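AlyGC (Glaciecola chathamensis, PDB 5GKD) probably cleaves alginate by beta-elimination, as a polysaccharide lyase of family 6 that carries a calcium ion beside its carbonate-occupied pocket. Local coordinates at residues I575-S580 with D588-N593; L545-S550 with Y561-A566; L607-S612 with G619-V624. All coordinates share one frame; numbering follows the deposited sequence.

Contact 1 of 3, residues I575-S580 with D588-N593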
ATOM      1  N   ILE A 575      -0.517 -19.427   7.669  1.00 23.50           N
ATOM      2  CA  ILE A 575      -0.541 -19.986   6.327  1.00 23.55           C
ATOM      3  C   ILE A 575      -0.072 -21.425   6.461  1.00 25.20           C
ATOM      4  O   ILE A 575       1.028 -21.674   6.968  1.00 26.09           O
ATOM      5  CB  ILE A 575       0.356 -19.194   5.364  1.00 22.78           C
ATOM      6  CG1 ILE A 575      -0.166 -17.767   5.226  1.00 22.36           C
ATOM      7  CG2 ILE A 575       0.412 -19.851   4.005  1.00 21.01           C
ATOM      8  CD1 ILE A 575       0.837 -16.825   4.619  1.00 19.20           C
ATOM      9  N   GLU A 576      -0.910 -22.372   6.050  1.00 26.26           N
ATOM     10  CA  GLU A 576      -0.597 -23.789   6.190  1.00 28.99           C
ATOM     11  C   GLU A 576      -0.741 -24.510   4.856  1.00 26.96           C
ATOM     12  O   GLU A 576      -1.805 -24.464   4.235  1.00 27.13           O
ATOM     13  CB  GLU A 576      -1.495 -24.449   7.229  1.00 29.47           C
ATOM     14  CG  GLU A 576      -0.772 -25.566   7.942  1.00 35.88           C
ATOM     15  CD  GLU A 576      -1.685 -26.653   8.416  1.00 41.33           C
ATOM     16  OE1 GLU A 576      -1.215 -27.489   9.221  1.00 47.98           O
ATOM     17  OE2 GLU A 576      -2.861 -26.667   7.985  1.00 40.64           O
ATOM     18  N   VAL A 577       0.324 -25.184   4.435  1.00 26.88           N
ATOM     19  CA  VAL A 577       0.366 -25.946   3.192  1.00 24.59           C
ATOM     20  C   VAL A 577       0.684 -27.397   3.537  1.00 29.84           C
ATOM     21  O   VAL A 577       1.732 -27.682   4.135  1.00 28.83           O
ATOM     22  CB  VAL A 577       1.405 -25.382   2.214  1.00 23.99           C
ATOM     23  CG1 VAL A 577       1.433 -26.198   0.947  1.00 25.96           C
ATOM     24  CG2 VAL A 577       1.110 -23.907   1.907  1.00 26.39           C
ATOM     25  N   GLN A 578      -0.217 -28.310   3.163  1.00 29.78           N
ATOM     26  CA  GLN A 578      -0.060 -29.742   3.418  1.00 29.19           C
ATOM     27  C   GLN A 578      -0.291 -30.520   2.130  1.00 27.25           C
ATOM     28  O   GLN A 578      -1.263 -30.257   1.413  1.00 28.68           O
ATOM     29  CB  GLN A 578      -1.041 -30.247   4.485  1.00 28.37           C
ATOM     30  CG  GLN A 578      -0.906 -29.627   5.854  1.00 33.27           C
ATOM     31  CD  GLN A 578       0.367 -30.039   6.560  1.00 36.00           C
ATOM     32  OE1 GLN A 578       1.007 -31.021   6.189  1.00 37.43           O
ATOM     33  NE2 GLN A 578       0.744 -29.288   7.584  1.00 32.10           N
ATOM     34  N   ASP A 579       0.601 -31.470   1.838  1.00 27.35           N
ATOM     35  CA  ASP A 579       0.360 -32.480   0.799  1.00 29.14           C
ATOM     36  C   ASP A 579      -0.037 -31.849  -0.534  1.00 27.93           C
ATOM     37  O   ASP A 579      -1.041 -32.216  -1.135  1.00 27.66           O
ATOM     38  CB  ASP A 579      -0.721 -33.472   1.255  1.00 28.42           C
ATOM     39  CG  ASP A 579      -0.456 -34.033   2.648  1.00 30.22           C
ATOM     40  OD1 ASP A 579       0.601 -34.653   2.838  1.00 34.85           O
ATOM     41  OD2 ASP A 579      -1.291 -33.844   3.559  1.00 34.38           O
ATOM     42  N   SER A 580       0.751 -30.878  -0.999  1.00 28.83           N
ATOM     43  CA  SER A 580       0.392 -30.099  -2.178  1.00 29.26           C
ATOM     44  C   SER A 580       1.572 -30.009  -3.139  1.00 29.68           C
ATOM     45  O   SER A 580       2.733 -30.135  -2.743  1.00 32.77           O
ATOM     46  CB  SER A 580      -0.100 -28.683  -1.786  1.00 28.82           C
ATOM     47  OG  SER A 580      -1.303 -28.756  -1.031  1.00 26.70           O
ATOM     48  N   ASP A 588       7.845 -15.813  -6.915  1.00 21.38           N
ATOM     49  CA  ASP A 588       8.017 -16.488  -5.636  1.00 22.24           C
ATOM     50  C   ASP A 588       6.771 -17.293  -5.302  1.00 24.29           C
ATOM     51  O   ASP A 588       5.696 -17.078  -5.866  1.00 23.14           O
ATOM     52  CB  ASP A 588       8.280 -15.495  -4.510  1.00 18.00           C
ATOM     53  CG  ASP A 588       9.452 -14.583  -4.799  1.00 23.52           C
ATOM     54  OD1 ASP A 588      10.581 -15.074  -5.020  1.00 25.89           O
ATOM     55  OD2 ASP A 588       9.242 -13.362  -4.817  1.00 24.79           O
ATOM     56  N   LEU A 589       6.933 -18.223  -4.362  1.00 20.84           N
ATOM     57  CA  LEU A 589       5.799 -18.954  -3.813  1.00 21.65           C
ATOM     58  C   LEU A 589       5.036 -18.101  -2.805  1.00 21.50           C
ATOM     59  O   LEU A 589       3.859 -17.787  -3.012  1.00 25.96           O
ATOM     60  CB  LEU A 589       6.282 -20.251  -3.164  1.00 20.55           C
ATOM     61  CG  LEU A 589       5.786 -21.633  -3.576  1.00 24.76           C
ATOM     62  CD1 LEU A 589       5.379 -22.429  -2.341  1.00 20.61           C
ATOM     63  CD2 LEU A 589       4.676 -21.598  -4.596  1.00 20.67           C
ATOM     64  N   PHE A 590       5.687 -17.716  -1.708  1.00 20.59           N
ATOM     65  CA  PHE A 590       5.064 -16.902  -0.668  1.00 20.87           C
ATOM     66  C   PHE A 590       5.891 -15.641  -0.450  1.00 23.44           C
ATOM     67  O   PHE A 590       7.069 -15.714  -0.082  1.00 22.54           O
ATOM     68  CB  PHE A 590       4.908 -17.688   0.642  1.00 21.77           C
ATOM     69  CG  PHE A 590       3.876 -18.779   0.562  1.00 20.96           C
ATOM     70  CD1 PHE A 590       2.546 -18.500   0.770  1.00 21.54           C
ATOM     71  CD2 PHE A 590       4.236 -20.075   0.241  1.00 24.60           C
ATOM     72  CE1 PHE A 590       1.595 -19.486   0.683  1.00 19.08           C
ATOM     73  CE2 PHE A 590       3.296 -21.065   0.163  1.00 21.77           C
ATOM     74  CZ  PHE A 590       1.968 -20.769   0.386  1.00 22.25           C
ATOM     75  N   ARG A 591       5.275 -14.491  -0.689  1.00 22.30           N
ATOM     76  CA  ARG A 591       5.920 -13.196  -0.521  1.00 19.82           C
ATOM     77  C   ARG A 591       5.408 -12.592   0.781  1.00 20.59           C
ATOM     78  O   ARG A 591       4.325 -11.999   0.819  1.00 19.52           O
ATOM     79  CB  ARG A 591       5.643 -12.310  -1.732  1.00 21.25           C
ATOM     80  CG  ARG A 591       6.410 -12.760  -2.963  1.00 22.06           C
ATOM     81  CD  ARG A 591       5.757 -12.307  -4.255  1.00 23.14           C
ATOM     82  NE  ARG A 591       5.776 -10.860  -4.412  1.00 23.43           N
ATOM     83  CZ  ARG A 591       6.852 -10.158  -4.740  1.00 25.98           C
ATOM     84  NH1 ARG A 591       8.009 -10.770  -4.925  1.00 24.77           N
ATOM     85  NH2 ARG A 591       6.775  -8.839  -4.865  1.00 24.52           N
ATOM     86  N   LEU A 592       6.192 -12.763   1.853  1.00 19.47           N
ATOM     87  CA  LEU A 592       5.839 -12.376   3.214  1.00 20.58           C
ATOM     88  C   LEU A 592       6.883 -11.435   3.794  1.00 18.75           C
ATOM     89  O   LEU A 592       7.238 -11.520   4.973  1.00 17.81           O
ATOM     90  CB  LEU A 592       5.698 -13.593   4.118  1.00 18.87           C
ATOM     91  CG  LEU A 592       4.425 -14.435   4.168  1.00 25.00           C
ATOM     92  CD1 LEU A 592       3.211 -13.763   3.579  1.00 17.77           C
ATOM     93  CD2 LEU A 592       4.650 -15.789   3.580  1.00 20.69           C
ATOM     94  N   ASN A 593       7.385 -10.532   2.961  1.00 16.58           N
ATOM     95  CA  ASN A 593       8.520  -9.679   3.281  1.00 20.65           C
ATOM     96  C   ASN A 593       8.248  -8.225   2.916  1.00 21.61           C
ATOM     97  O   ASN A 593       9.146  -7.518   2.449  1.00 22.12           O
ATOM     98  CB  ASN A 593       9.767 -10.163   2.551  1.00 17.89           C
ATOM     99  CG  ASN A 593       9.616 -10.079   1.053  1.00 22.13           C
ATOM    100  OD1 ASN A 593       8.498 -10.060   0.543  1.00 22.03           O
ATOM    101  ND2 ASN A 593      10.731  -9.984   0.342  1.00 22.29           N
TER
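Ile575, Val577, Phe590 and Leu592 meet inside one coil of a parallel beta-helix, where strands 575-578 and 590-592 form facing walls. The two strand axes approach to 11.4 Å with 160° between their N-to-C directions. That spacing is too wide for backbone pairing, and no hydrogen bond crosses it; each strand pairs instead with its counterparts in adjacent coils.

Phe590 bridges most of the gap. Its CB points toward strand 575-578, and CG, set anti to the carbonyl carbon (chi1 -70°), lies beside the backbone N. Along one flank of the ring, CD1 comes within 4.1 Å of Ile575 CG2, and CE1 closes on the same methyl at 3.5 Å. Along the other flank, CE2 is 4.0 Å from Val577 CG2. At the tip, CZ lies 3.6 Å from Val577 CG2. Both methyls meet the ring obliquely and from the same side of its plane, Ile575 CG2 over the CD1-CE1 bond and Val577 CG2 by CZ and CE2. Trimming this residue to an alanine would probably open a gap in the coil interior and leave Ile575 CG2 and Val577 CG2 without the ring they pack against.

Ile575 divides its branches between two partners. While CG2 serves the ring, CD1 at the end of the CG1 arm lies 4.0 Å from Leu592 CD1, the two side chains meeting tip to tip.

The charged and amide side chains of the two segments make their bonds elsewhere than across this gap. Arg591 NE forms a salt bridge with Asp565 of the preceding coil, while Gln578 NE2 bonds to Glu576 OE1 and to Glu610 of the next coil. Within 588-593, Arg591 NH1 meets Asp588 OD2 at 2.9 Å in a salt bridge, with the oxygen only 2° out of the guanidinium plane.

Contact 2 of 3, residues L545-S550 with Y561-A566; sequences LAIKNS and YHFFDA
Apolar contact alone joins 545-550 to 561-566, through Leu545 against Phe564 and Ile547 against Phe563. Leu545 CD2 touches one side of the Phe564 ring, 3.7 Å from CE1 and equally far from CD1, in an oblique approach. Leu545 holds CG anti to its own backbone N (chi1 173°), which carries CD2 across to that ring. Ile547 CD1 instead reaches the edge of Phe563, near the ring plane, at 3.7 Å from CZ and 3.8 Å from CE2. The chain turns a corner at Phe563, yet at both Phe563 and Phe564 the CB is directed toward strand 545-548.

Among aromatic interactions, Phe563 has edge-to-face partners in Phe552 and Phe582. These rings occupy the interior of the parallel beta-helix, where Phe564 also packs on Ile532 and Leu592 from the adjacent coils.

Hydrogen bonds serve the walls and corners rather than the gap. Leu545 pairs through its backbone with Tyr574 and Glu576, and Ala546 with Leu511 and Leu513, fixing strand 545-548 between its neighbours. At the turn after that strand, Ser550 OG donates to Lys548 O at 2.9 Å from 53° above the carbonyl plane, and also bonds to Val516 N.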
ATOM      1  N   LEU A 545      -5.091 -18.834   5.879  1.00 24.24           N
ATOM      2  CA  LEU A 545      -4.995 -19.499   4.584  1.00 25.23           C
ATOM      3  C   LEU A 545      -4.503 -20.928   4.792  1.00 24.92           C
ATOM      4  O   LEU A 545      -3.415 -21.133   5.337  1.00 23.91           O
ATOM      5  CB  LEU A 545      -4.059 -18.722   3.643  1.00 24.16           C
ATOM      6  CG  LEU A 545      -3.715 -19.362   2.295  1.00 19.45           C
ATOM      7  CD1 LEU A 545      -4.966 -19.642   1.497  1.00 22.68           C
ATOM      8  CD2 LEU A 545      -2.757 -18.483   1.510  1.00 21.31           C
ATOM      9  N   ALA A 546      -5.305 -21.908   4.369  1.00 26.17           N
ATOM     10  CA  ALA A 546      -4.964 -23.328   4.437  1.00 25.04           C
ATOM     11  C   ALA A 546      -5.044 -23.930   3.041  1.00 27.16           C
ATOM     12  O   ALA A 546      -6.009 -23.688   2.312  1.00 27.66           O
ATOM     13  CB  ALA A 546      -5.898 -24.090   5.384  1.00 26.74           C
ATOM     14  N   ILE A 547      -4.027 -24.706   2.674  1.00 30.24           N
ATOM     15  CA  ILE A 547      -3.909 -25.304   1.348  1.00 26.61           C
ATOM     16  C   ILE A 547      -3.561 -26.775   1.529  1.00 28.27           C
ATOM     17  O   ILE A 547      -2.506 -27.098   2.087  1.00 29.72           O
ATOM     18  CB  ILE A 547      -2.848 -24.587   0.501  1.00 27.56           C
ATOM     19  CG1 ILE A 547      -3.274 -23.141   0.256  1.00 24.41           C
ATOM     20  CG2 ILE A 547      -2.618 -25.307  -0.819  1.00 24.93           C
ATOM     21  CD1 ILE A 547      -2.244 -22.331  -0.422  1.00 26.11           C
ATOM     22  N   LYS A 548      -4.444 -27.661   1.069  1.00 28.09           N
ATOM     23  CA  LYS A 548      -4.318 -29.098   1.314  1.00 34.02           C
ATOM     24  C   LYS A 548      -4.609 -29.867   0.038  1.00 29.58           C
ATOM     25  O   LYS A 548      -5.584 -29.572  -0.652  1.00 31.92           O
ATOM     26  CB  LYS A 548      -5.287 -29.581   2.403  1.00 32.29           C
ATOM     27  CG  LYS A 548      -5.352 -28.696   3.604  1.00 37.97           C
ATOM     28  CD  LYS A 548      -6.471 -29.073   4.554  1.00 39.43           C
ATOM     29  CE  LYS A 548      -6.434 -28.131   5.760  1.00 46.78           C
ATOM     30  NZ  LYS A 548      -7.482 -28.409   6.776  1.00 42.73           N
ATOM     31  N   ASN A 549      -3.778 -30.862  -0.264  1.00 29.96           N
ATOM     32  CA  ASN A 549      -4.069 -31.828  -1.328  1.00 30.16           C
ATOM     33  C   ASN A 549      -4.239 -31.168  -2.691  1.00 32.33           C
ATOM     34  O   ASN A 549      -4.977 -31.675  -3.537  1.00 30.53           O
ATOM     35  CB  ASN A 549      -5.325 -32.645  -1.004  1.00 30.27           C
ATOM     36  CG  ASN A 549      -5.302 -33.210   0.397  1.00 31.34           C
ATOM     37  OD1 ASN A 549      -6.184 -32.929   1.203  1.00 40.22           O
ATOM     38  ND2 ASN A 549      -4.291 -34.008   0.695  1.00 30.62           N
ATOM     39  N   SER A 550      -3.583 -30.039  -2.935  1.00 28.17           N
ATOM     40  CA  SER A 550      -3.871 -29.284  -4.138  1.00 25.93           C
ATOM     41  C   SER A 550      -2.647 -29.208  -5.033  1.00 24.78           C
ATOM     42  O   SER A 550      -1.516 -29.431  -4.607  1.00 28.02           O
ATOM     43  CB  SER A 550      -4.369 -27.871  -3.797  1.00 27.84           C
ATOM     44  OG  SER A 550      -5.564 -27.940  -3.048  1.00 27.73           O
ATOM     45  N   TYR A 561       5.546 -14.262 -11.961  1.00 24.77           N
ATOM     46  CA  TYR A 561       4.208 -14.779 -11.699  1.00 20.86           C
ATOM     47  C   TYR A 561       4.270 -15.474 -10.348  1.00 24.21           C
ATOM     48  O   TYR A 561       4.723 -16.614 -10.250  1.00 23.22           O
ATOM     49  CB  TYR A 561       3.769 -15.732 -12.802  1.00 25.72           C
ATOM     50  CG  TYR A 561       2.293 -16.051 -12.845  1.00 24.03           C
ATOM     51  CD1 TYR A 561       1.486 -15.924 -11.719  1.00 23.91           C
ATOM     52  CD2 TYR A 561       1.701 -16.470 -14.030  1.00 25.31           C
ATOM     53  CE1 TYR A 561       0.139 -16.217 -11.777  1.00 23.30           C
ATOM     54  CE2 TYR A 561       0.359 -16.753 -14.094  1.00 24.01           C
ATOM     55  CZ  TYR A 561      -0.415 -16.632 -12.974  1.00 23.14           C
ATOM     56  OH  TYR A 561      -1.753 -16.923 -13.051  1.00 27.28           O
ATOM     57  N   HIS A 562       3.801 -14.784  -9.311  1.00 26.03           N
ATOM     58  CA  HIS A 562       3.887 -15.273  -7.944  1.00 22.84           C
ATOM     59  C   HIS A 562       2.682 -16.122  -7.586  1.00 22.03           C
ATOM     60  O   HIS A 562       1.575 -15.922  -8.092  1.00 19.26           O
ATOM     61  CB  HIS A 562       3.990 -14.106  -6.971  1.00 20.35           C
ATOM     62  CG  HIS A 562       4.984 -13.077  -7.393  1.00 24.37           C
ATOM     63  ND1 HIS A 562       6.336 -13.337  -7.459  1.00 22.68           N
ATOM     64  CD2 HIS A 562       4.827 -11.793  -7.786  1.00 21.59           C
ATOM     65  CE1 HIS A 562       6.967 -12.254  -7.876  1.00 21.02           C
ATOM     66  NE2 HIS A 562       6.075 -11.304  -8.082  1.00 22.38           N
ATOM     67  N   PHE A 563       2.903 -17.074  -6.686  1.00 21.84           N
ATOM     68  CA  PHE A 563       1.771 -17.844  -6.189  1.00 22.25           C
ATOM     69  C   PHE A 563       0.981 -17.060  -5.133  1.00 24.71           C
ATOM     70  O   PHE A 563      -0.250 -16.974  -5.214  1.00 22.93           O
ATOM     71  CB  PHE A 563       2.244 -19.183  -5.623  1.00 20.73           C
ATOM     72  CG  PHE A 563       1.156 -19.961  -4.966  1.00 21.05           C
ATOM     73  CD1 PHE A 563       0.218 -20.644  -5.723  1.00 21.86           C
ATOM     74  CD2 PHE A 563       1.045 -19.988  -3.591  1.00 23.57           C
ATOM     75  CE1 PHE A 563      -0.802 -21.345  -5.117  1.00 20.19           C
ATOM     76  CE2 PHE A 563       0.038 -20.689  -2.980  1.00 20.08           C
ATOM     77  CZ  PHE A 563      -0.893 -21.368  -3.744  1.00 24.06           C
ATOM     78  N   PHE A 564       1.666 -16.505  -4.121  1.00 20.99           N
ATOM     79  CA  PHE A 564       0.988 -15.753  -3.068  1.00 20.19           C
ATOM     80  C   PHE A 564       1.733 -14.460  -2.779  1.00 21.82           C
ATOM     81  O   PHE A 564       2.926 -14.486  -2.469  1.00 22.14           O
ATOM     82  CB  PHE A 564       0.839 -16.553  -1.764  1.00 18.01           C
ATOM     83  CG  PHE A 564       0.073 -15.806  -0.698  1.00 21.12           C
ATOM     84  CD1 PHE A 564      -1.309 -15.818  -0.681  1.00 19.06           C
ATOM     85  CD2 PHE A 564       0.739 -15.043   0.252  1.00 19.71           C
ATOM     86  CE1 PHE A 564      -2.016 -15.105   0.272  1.00 20.46           C
ATOM     87  CE2 PHE A 564       0.041 -14.327   1.214  1.00 20.09           C
ATOM     88  CZ  PHE A 564      -1.343 -14.365   1.223  1.00 20.34           C
ATOM     89  N   ASP A 565       1.010 -13.341  -2.811  1.00 19.33           N
ATOM     90  CA  ASP A 565       1.581 -12.010  -2.621  1.00 18.82           C
ATOM     91  C   ASP A 565       0.829 -11.311  -1.493  1.00 21.75           C
ATOM     92  O   ASP A 565      -0.334 -10.942  -1.657  1.00 21.56           O
ATOM     93  CB  ASP A 565       1.503 -11.201  -3.920  1.00 22.52           C
ATOM     94  CG  ASP A 565       2.345  -9.921  -3.872  1.00 22.13           C
ATOM     95  OD1 ASP A 565       3.387  -9.901  -3.195  1.00 21.49           O
ATOM     96  OD2 ASP A 565       1.965  -8.934  -4.521  1.00 24.14           O
ATOM     97  N   ALA A 566       1.488 -11.133  -0.352  1.00 20.74           N
ATOM     98  CA  ALA A 566       0.880 -10.467   0.790  1.00 20.43           C
ATOM     99  C   ALA A 566       0.841  -8.959   0.570  1.00 20.69           C
ATOM    100  O   ALA A 566       1.831  -8.363   0.151  1.00 21.90           O
ATOM    101  CB  ALA A 566       1.653 -10.788   2.075  1.00 18.52           C
TER

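Contact 3 of 3, residues L607-S612 with G619-V624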
ATOM      1  N   LEU A 607       3.951 -19.901   9.498  1.00 21.48           N
ATOM      2  CA  LEU A 607       4.075 -20.433   8.147  1.00 23.41           C
ATOM      3  C   LEU A 607       4.459 -21.904   8.248  1.00 22.88           C
ATOM      4  O   LEU A 607       5.530 -22.224   8.776  1.00 22.31           O
ATOM      5  CB  LEU A 607       5.148 -19.673   7.371  1.00 21.22           C
ATOM      6  CG  LEU A 607       5.128 -19.546   5.857  1.00 24.79           C
ATOM      7  CD1 LEU A 607       6.535 -19.568   5.322  1.00 23.67           C
ATOM      8  CD2 LEU A 607       4.247 -20.539   5.163  1.00 24.88           C
ATOM      9  N   THR A 608       3.607 -22.790   7.734  1.00 25.48           N
ATOM     10  CA  THR A 608       3.863 -24.227   7.782  1.00 25.56           C
ATOM     11  C   THR A 608       3.711 -24.837   6.395  1.00 24.94           C
ATOM     12  O   THR A 608       2.678 -24.652   5.749  1.00 23.85           O
ATOM     13  CB  THR A 608       2.921 -24.931   8.768  1.00 26.97           C
ATOM     14  OG1 THR A 608       3.185 -24.472  10.090  1.00 29.37           O
ATOM     15  CG2 THR A 608       3.144 -26.439   8.736  1.00 30.01           C
ATOM     16  N   ILE A 609       4.736 -25.560   5.936  1.00 26.34           N
ATOM     17  CA  ILE A 609       4.705 -26.296   4.666  1.00 24.98           C
ATOM     18  C   ILE A 609       5.224 -27.699   4.940  1.00 26.28           C
ATOM     19  O   ILE A 609       6.405 -27.869   5.257  1.00 28.83           O
ATOM     20  CB  ILE A 609       5.547 -25.628   3.567  1.00 26.00           C
ATOM     21  CG1 ILE A 609       5.026 -24.241   3.226  1.00 24.40           C
ATOM     22  CG2 ILE A 609       5.542 -26.463   2.308  1.00 26.56           C
ATOM     23  CD1 ILE A 609       5.859 -23.550   2.165  1.00 20.93           C
ATOM     24  N   GLU A 610       4.363 -28.706   4.800  1.00 28.69           N
ATOM     25  CA  GLU A 610       4.769 -30.086   5.042  1.00 28.36           C
ATOM     26  C   GLU A 610       4.277 -31.011   3.932  1.00 25.95           C
ATOM     27  O   GLU A 610       3.226 -30.783   3.334  1.00 32.27           O
ATOM     28  CB  GLU A 610       4.249 -30.596   6.396  1.00 28.54           C
ATOM     29  CG  GLU A 610       4.831 -29.890   7.595  1.00 29.42           C
ATOM     30  CD  GLU A 610       4.203 -30.354   8.897  1.00 33.82           C
ATOM     31  OE1 GLU A 610       2.966 -30.246   9.032  1.00 36.03           O
ATOM     32  OE2 GLU A 610       4.944 -30.842   9.778  1.00 38.03           O
ATOM     33  N   ASN A 611       5.056 -32.069   3.677  1.00 28.42           N
ATOM     34  CA  ASN A 611       4.657 -33.172   2.797  1.00 25.54           C
ATOM     35  C   ASN A 611       4.281 -32.680   1.408  1.00 26.51           C
ATOM     36  O   ASN A 611       3.362 -33.194   0.774  1.00 26.43           O
ATOM     37  CB  ASN A 611       3.504 -33.973   3.400  1.00 26.81           C
ATOM     38  CG  ASN A 611       3.859 -34.594   4.742  1.00 33.71           C
ATOM     39  OD1 ASN A 611       4.961 -35.129   4.927  1.00 35.41           O
ATOM     40  ND2 ASN A 611       2.928 -34.518   5.690  1.00 34.59           N
ATOM     41  N   SER A 612       4.985 -31.671   0.935  1.00 28.11           N
ATOM     42  CA  SER A 612       4.611 -31.014  -0.299  1.00 27.63           C
ATOM     43  C   SER A 612       5.762 -31.095  -1.282  1.00 23.18           C
ATOM     44  O   SER A 612       6.870 -31.507  -0.942  1.00 27.28           O
ATOM     45  CB  SER A 612       4.204 -29.560  -0.031  1.00 27.40           C
ATOM     46  OG  SER A 612       3.023 -29.541   0.749  1.00 27.71           O
ATOM     47  N   GLY A 619      11.651 -18.249  -8.137  1.00 22.46           N
ATOM     48  CA  GLY A 619      11.802 -17.434  -6.949  1.00 23.28           C
ATOM     49  C   GLY A 619      11.972 -18.278  -5.708  1.00 21.33           C
ATOM     50  O   GLY A 619      12.285 -19.468  -5.768  1.00 26.35           O
ATOM     51  N   ALA A 620      11.748 -17.655  -4.563  1.00 22.02           N
ATOM     52  CA  ALA A 620      11.900 -18.367  -3.306  1.00 22.55           C
ATOM     53  C   ALA A 620      10.605 -19.066  -2.915  1.00 22.63           C
ATOM     54  O   ALA A 620       9.506 -18.603  -3.218  1.00 21.38           O
ATOM     55  CB  ALA A 620      12.333 -17.424  -2.188  1.00 21.23           C
ATOM     56  N   ILE A 621      10.764 -20.211  -2.250  1.00 23.06           N
ATOM     57  CA  ILE A 621       9.674 -20.828  -1.496  1.00 18.97           C
ATOM     58  C   ILE A 621       9.006 -19.801  -0.585  1.00 23.06           C
ATOM     59  O   ILE A 621       7.777 -19.705  -0.514  1.00 22.69           O
ATOM     60  CB  ILE A 621      10.216 -22.010  -0.675  1.00 23.16           C
ATOM     61  CG1 ILE A 621      10.869 -23.048  -1.592  1.00 27.76           C
ATOM     62  CG2 ILE A 621       9.129 -22.596   0.215  1.00 21.49           C
ATOM     63  CD1 ILE A 621      11.803 -24.000  -0.841  1.00 26.78           C
ATOM     64  N   ALA A 622       9.809 -19.042   0.153  1.00 21.55           N
ATOM     65  CA  ALA A 622       9.260 -18.056   1.068  1.00 21.83           C
ATOM     66  C   ALA A 622      10.311 -16.992   1.329  1.00 23.12           C
ATOM     67  O   ALA A 622      11.491 -17.304   1.493  1.00 23.25           O
ATOM     68  CB  ALA A 622       8.817 -18.693   2.391  1.00 19.31           C
ATOM     69  N   LYS A 623       9.873 -15.744   1.347  1.00 20.42           N
ATOM     70  CA  LYS A 623      10.671 -14.624   1.818  1.00 21.13           C
ATOM     71  C   LYS A 623       9.885 -14.033   2.971  1.00 21.95           C
ATOM     72  O   LYS A 623       8.788 -13.504   2.764  1.00 22.89           O
ATOM     73  CB  LYS A 623      10.892 -13.581   0.718  1.00 22.79           C
ATOM     74  CG  LYS A 623      11.255 -14.151  -0.641  1.00 22.38           C
ATOM     75  CD  LYS A 623      11.677 -13.054  -1.593  1.00 23.69           C
ATOM     76  CE  LYS A 623      12.446 -13.649  -2.772  1.00 26.24           C
ATOM     77  NZ  LYS A 623      12.921 -12.637  -3.734  1.00 25.44           N
ATOM     78  N   VAL A 624      10.390 -14.164   4.186  1.00 21.74           N
ATOM     79  CA  VAL A 624       9.638 -13.661   5.319  1.00 22.94           C
ATOM     80  C   VAL A 624      10.549 -12.800   6.186  1.00 23.19           C
ATOM     81  O   VAL A 624      11.702 -13.159   6.454  1.00 25.82           O
ATOM     82  CB  VAL A 624       8.925 -14.786   6.100  1.00 25.33           C
ATOM     83  CG1 VAL A 624       9.243 -16.160   5.553  1.00 20.60           C
ATOM     84  CG2 VAL A 624       9.130 -14.669   7.550  1.00 24.19           C
TER
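Leu607 and Ala622 face each other with their CA atoms 9.1 Å apart, and Ile609 faces Ile621 at a CA separation of 9.6 Å, distances too long for backbone hydrogen bonds and filled by side chains.

Two residues of strand 607-610 do the reaching. Leu607 CD1 meets Ala622 CB at 3.8 Å and approaches Val624 CG1 more loosely, at 4.4 Å. Because the alanine offers a single methyl, the leucine has to span most of the distance; with CG anti to the backbone N (chi1 -153°), one of its methyls extends to the opposite wall. Two positions along, Ile609 CD1 comes to 3.9 Å from Ile621 CG2. The isoleucine side chains cross obliquely, one methyl of each making the contact. Ile621 belongs to the bend just before strand 622-624, but its side chain still points inward.

Neighbouring coils continue the apolar layer. Met640 of strand 637-641 packs on Leu607, Ile609 and Ile621, while Leu660 and Leu662 touch Ala622 and Val624 respectively.

The corner beyond strand 607-610 is polar. Asn611 there adopts a left-handed helical backbone conformation, with positive phi and psi, and the chain changes direction. Ser612 OG, a donor to Glu610 O at 2.9 Å, lies 54° above that carbonyl plane; it also bonds to Ser580 N of the preceding coil, while Asn643 of the next coil bonds to Ser612 N and Ile609 O. Thr608 and Glu610 alternate with the inward residues and are partly exposed. Inward aliphatic side chains between facing strands, with backbone pairing to the coils before and after, are the signature of the parallel beta-helix.

Overall arrangement
All three contacts are buried, and each spans the inside of one coil, contact 2 preceding contact 1 and contact 1 preceding contact 3 along the chain. Contact 1 lies between the others, its centre about 5 Å from each of theirs; contacts 2 and 3 do not touch, their nearest atoms being about 6 Å apart. Strands 543-548, 572-578 and 606-610 are neighbours in one wall, strands 564-565, 590-592 and 622-625 in the facing one. The filling changes from coil to coil: two phenylalanines in contact 2, one in contact 1, only aliphatic groups in contact 3. The calcium ligands, Asn180 to Glu214, lie far earlier in the chain.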